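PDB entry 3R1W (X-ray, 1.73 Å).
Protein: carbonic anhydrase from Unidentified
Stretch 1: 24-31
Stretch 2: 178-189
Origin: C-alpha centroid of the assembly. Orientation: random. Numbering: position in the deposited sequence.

Stretch 1 (24-31) ERVFVDRS
Stretch 2, residues 178-189: LKDKHLAEGYDR

An extended segment can be fastened to the end of a helix by one buried aromatic ring flanked by polar clamps, and residues 24-31 and 178-189 of this carbonic anhydrase illustrate the principle. The two stretches are far apart in sequence but bury 580 Å² between them. Residues 178-184 are helical, continuing a helix that begins earlier in the chain. Gly186 leaves helical geometry with phi/psi of 79/25, in a Schellman motif, and a type I turn follows from Gly186 to Arg189, closed by Arg189 N to Gly186 O at 3.1 Å. The register is set by two CA pairs: Phe27 with Lys179 at 6.2 Å, and Asp29 with Asp188 at 4.6 Å.

Glu24 (-76/138) makes no contact. Arg25 takes the left-handed conformation 60/31, and its carbonyl O accepts a hydrogen bond of 2.8 Å from Lys179 NZ. The lysine reaches this position with chi1 p, chi2 at 94°, and chi3 and chi4 both t; the same NZ forms a salt bridge with Asp180 OD1 at 2.7 Å, so one ammonium ties the loop to the helix. Arg25 CB lies 3.4 Å from Lys179 NZ; beyond it the side chain runs m, t, m with chi4 -85°.

Val26 (-79/140, chi1 t) directs its CA-to-CB bond away from the second stretch. Its O is not idle: water 1 donates to Val26 O (3.0 Å) and to Asp188 OD2 (2.8 Å), and accepts from Val28 N (3.0 Å).

The CA-to-CB bond of Phe27 (-110/126), in the short strand 27-28, points toward the second stretch; with chi1 t and chi2 71°, the residue is the centre of the apolar contact. His182 CB lies over one face, 4.0 Å from the ring centroid and 19° off its normal. The imidazole (chi1 -83°, chi2 69°) presents its edge to the phenyl face in an offset arrangement, with centroids 5.8 Å apart and planes at 61°. At the ring edge, Leu183 CD2 approaches Phe27 CD1 to 3.6 Å and Tyr187 CB approaches Phe27 CE1 to 3.8 Å. Leucine rotamer m,t brings the methyl there.

Val28 (-123/116, chi1 t) contributes chiefly through its O, which receives a CA-H...O contact from Asp188 CA at 3.3 Å. Water 2 donates to both Val28 O and Asp188 O, each at 2.7 Å.

Asp29 (-59/144, chi1 t) turns its CA-to-CB bond away. Its OD1 accepts from Ser31 N (3.0 Å) and Ser31 OG (2.7 Å), bracing the bend at Arg30 (-60/-20) and Ser31 (-93/-6, chi1 p).

Arg30 closes the contact. Its backbone N donates to Tyr187 O at 3.0 Å, while its side chain (p, t, p, chi4 97°) folds back so that Tyr187 O also lies over one guanidinium face. Arg189 O, near the guanidinium plane, accepts from Arg30 NE (2.7 Å) and Arg30 NH2 (3.0 Å). Water 3 links Arg30 NH2 to Glu185 O, 3.0 Å from each.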

# COMPACT_ATOMS: atom_id res chain seq x y z
N GLU B 24 -4.76 -14.92 -23.00
CA GLU B 24 -6.07 -14.56 -23.51
C GLU B 24 -6.94 -13.92 -22.44
O GLU B 24 -6.97 -14.39 -21.30
CB GLU B 24 -6.78 -15.81 -24.04
CG GLU B 24 -6.00 -16.59 -25.08
CD GLU B 24 -5.87 -15.83 -26.38
OE1 GLU B 24 -6.80 -15.07 -26.72
OE2 GLU B 24 -4.83 -16.00 -27.06
N ARG B 25 -7.66 -12.87 -22.82
CA ARG B 25 -8.68 -12.26 -21.97
C ARG B 25 -8.11 -11.72 -20.66
O ARG B 25 -8.81 -11.70 -19.66
CB ARG B 25 -9.82 -13.25 -21.68
CG ARG B 25 -10.34 -13.99 -22.91
CD ARG B 25 -11.37 -15.07 -22.54
NE ARG B 25 -10.77 -16.15 -21.75
CZ ARG B 25 -10.15 -17.21 -22.27
NH1 ARG B 25 -10.07 -17.37 -23.59
NH2 ARG B 25 -9.62 -18.13 -21.46
N VAL B 26 -6.86 -11.29 -20.67
CA VAL B 26 -6.24 -10.76 -19.47
C VAL B 26 -6.71 -9.32 -19.27
O VAL B 26 -6.87 -8.58 -20.24
CB VAL B 26 -4.70 -10.80 -19.57
CG1 VAL B 26 -4.06 -9.97 -18.46
CG2 VAL B 26 -4.21 -12.25 -19.52
N PHE B 27 -6.99 -8.94 -18.03
CA PHE B 27 -7.35 -7.56 -17.74
C PHE B 27 -6.23 -6.90 -16.96
O PHE B 27 -5.81 -7.41 -15.92
CB PHE B 27 -8.61 -7.49 -16.89
CG PHE B 27 -8.90 -6.11 -16.32
CD1 PHE B 27 -9.32 -5.07 -17.14
CD2 PHE B 27 -8.74 -5.84 -14.96
CE1 PHE B 27 -9.58 -3.81 -16.62
CE2 PHE B 27 -9.03 -4.58 -14.43
CZ PHE B 27 -9.45 -3.57 -15.27
N VAL B 28 -5.74 -5.77 -17.46
CA VAL B 28 -4.81 -4.94 -16.69
C VAL B 28 -5.43 -3.56 -16.59
O VAL B 28 -5.63 -2.89 -17.60
CB VAL B 28 -3.44 -4.84 -17.39
CG1 VAL B 28 -2.50 -3.96 -16.58
CG2 VAL B 28 -2.84 -6.23 -17.59
N ASP B 29 -5.75 -3.12 -15.37
CA ASP B 29 -6.31 -1.78 -15.23
C ASP B 29 -5.32 -0.76 -15.77
O ASP B 29 -4.11 -0.93 -15.63
CB ASP B 29 -6.62 -1.46 -13.77
CG ASP B 29 -7.52 -0.25 -13.65
OD1 ASP B 29 -7.00 0.85 -13.43
OD2 ASP B 29 -8.75 -0.41 -13.80
N ARG B 30 -5.83 0.31 -16.39
CA ARG B 30 -4.96 1.32 -16.98
C ARG B 30 -4.06 1.96 -15.92
O ARG B 30 -3.04 2.54 -16.26
CB ARG B 30 -5.76 2.41 -17.69
CG ARG B 30 -6.69 3.18 -16.76
CD ARG B 30 -7.33 4.36 -17.50
NE ARG B 30 -8.32 3.95 -18.49
CZ ARG B 30 -9.64 3.91 -18.27
NH1 ARG B 30 -10.13 4.27 -17.09
NH2 ARG B 30 -10.47 3.54 -19.23
N SER B 31 -4.44 1.84 -14.65
CA SER B 31 -3.71 2.50 -13.56
C SER B 31 -2.66 1.61 -12.91
O SER B 31 -1.89 2.07 -12.07
CB SER B 31 -4.68 3.01 -12.48
OG SER B 31 -5.18 1.94 -11.71
N LEU B 178 -15.64 -11.07 -12.81
CA LEU B 178 -15.59 -9.65 -12.46
C LEU B 178 -14.68 -8.92 -13.44
O LEU B 178 -14.99 -7.83 -13.93
CB LEU B 178 -15.04 -9.47 -11.05
CG LEU B 178 -14.99 -8.03 -10.56
CD1 LEU B 178 -16.40 -7.40 -10.61
CD2 LEU B 178 -14.40 -7.97 -9.15
N LYS B 179 -13.53 -9.52 -13.76
CA LYS B 179 -12.64 -8.88 -14.72
C LYS B 179 -13.24 -8.78 -16.13
O LYS B 179 -12.93 -7.85 -16.85
CB LYS B 179 -11.24 -9.51 -14.75
CG LYS B 179 -11.17 -10.95 -15.22
CD LYS B 179 -10.89 -11.06 -16.70
CE LYS B 179 -10.89 -12.54 -17.13
NZ LYS B 179 -11.10 -12.78 -18.58
N ASP B 180 -14.11 -9.72 -16.53
CA ASP B 180 -14.77 -9.55 -17.80
C ASP B 180 -15.66 -8.30 -17.80
O ASP B 180 -15.80 -7.64 -18.82
CB ASP B 180 -15.57 -10.81 -18.17
CG ASP B 180 -14.66 -11.96 -18.59
OD1 ASP B 180 -13.53 -11.69 -19.06
OD2 ASP B 180 -15.07 -13.14 -18.47
N LYS B 181 -16.27 -8.00 -16.65
CA LYS B 181 -17.11 -6.81 -16.55
C LYS B 181 -16.26 -5.55 -16.63
O LYS B 181 -16.63 -4.58 -17.28
CB LYS B 181 -17.92 -6.81 -15.26
CG LYS B 181 -18.89 -7.98 -15.14
CD LYS B 181 -19.69 -7.87 -13.84
CE LYS B 181 -20.77 -8.93 -13.76
NZ LYS B 181 -21.53 -8.81 -12.48
N HIS B 182 -15.12 -5.56 -15.95
CA HIS B 182 -14.21 -4.42 -16.01
C HIS B 182 -13.64 -4.23 -17.42
O HIS B 182 -13.47 -3.10 -17.88
CB HIS B 182 -13.10 -4.59 -14.97
CG HIS B 182 -13.48 -4.13 -13.59
ND1 HIS B 182 -14.40 -4.79 -12.81
CD2 HIS B 182 -13.05 -3.07 -12.87
CE1 HIS B 182 -14.53 -4.15 -11.65
NE2 HIS B 182 -13.71 -3.11 -11.67
N LEU B 183 -13.38 -5.33 -18.12
CA LEU B 183 -12.96 -5.25 -19.53
C LEU B 183 -14.05 -4.65 -20.39
O LEU B 183 -13.80 -3.83 -21.28
CB LEU B 183 -12.59 -6.63 -20.06
CG LEU B 183 -11.22 -7.16 -19.67
CD1 LEU B 183 -11.14 -8.66 -19.93
CD2 LEU B 183 -10.09 -6.43 -20.40
N ALA B 184 -15.29 -5.05 -20.12
CA ALA B 184 -16.42 -4.55 -20.87
C ALA B 184 -16.58 -3.04 -20.69
O ALA B 184 -17.13 -2.37 -21.55
CB ALA B 184 -17.71 -5.28 -20.48
N GLU B 185 -16.09 -2.52 -19.56
CA GLU B 185 -16.15 -1.08 -19.30
C GLU B 185 -15.00 -0.32 -19.95
O GLU B 185 -15.01 0.91 -20.00
CB GLU B 185 -16.15 -0.79 -17.79
CG GLU B 185 -17.32 -1.37 -17.02
CD GLU B 185 -18.65 -0.68 -17.31
OE1 GLU B 185 -18.67 0.50 -17.73
OE2 GLU B 185 -19.69 -1.33 -17.13
N GLY B 186 -14.01 -1.06 -20.43
CA GLY B 186 -12.86 -0.48 -21.10
C GLY B 186 -11.84 0.11 -20.16
O GLY B 186 -11.06 1.00 -20.55
N TYR B 187 -11.80 -0.39 -18.93
CA TYR B 187 -10.91 0.16 -17.91
C TYR B 187 -9.43 -0.11 -18.21
O TYR B 187 -8.56 0.44 -17.54
CB TYR B 187 -11.24 -0.40 -16.53
CG TYR B 187 -12.53 0.09 -15.91
CD1 TYR B 187 -13.25 1.14 -16.46
CD2 TYR B 187 -13.02 -0.52 -14.76
CE1 TYR B 187 -14.44 1.58 -15.87
CE2 TYR B 187 -14.20 -0.09 -14.16
CZ TYR B 187 -14.90 0.96 -14.72
OH TYR B 187 -16.08 1.37 -14.12
N ASP B 188 -9.15 -0.96 -19.20
CA ASP B 188 -7.76 -1.29 -19.54
C ASP B 188 -7.21 -0.43 -20.67
O ASP B 188 -6.04 -0.53 -21.02
CB ASP B 188 -7.62 -2.78 -19.88
CG ASP B 188 -8.48 -3.20 -21.08
OD1 ASP B 188 -9.59 -2.65 -21.28
OD2 ASP B 188 -8.04 -4.11 -21.82
N ARG B 189 -8.06 0.44 -21.24
CA ARG B 189 -7.66 1.24 -22.39
C ARG B 189 -7.47 2.70 -22.00
O ARG B 189 -8.15 3.18 -21.09
CB ARG B 189 -8.71 1.14 -23.51
O HOH W 1 -6.30 -5.67 -20.36
O HOH W 2 -4.10 -1.65 -19.43
O HOH W 3 -13.48 3.36 -19.39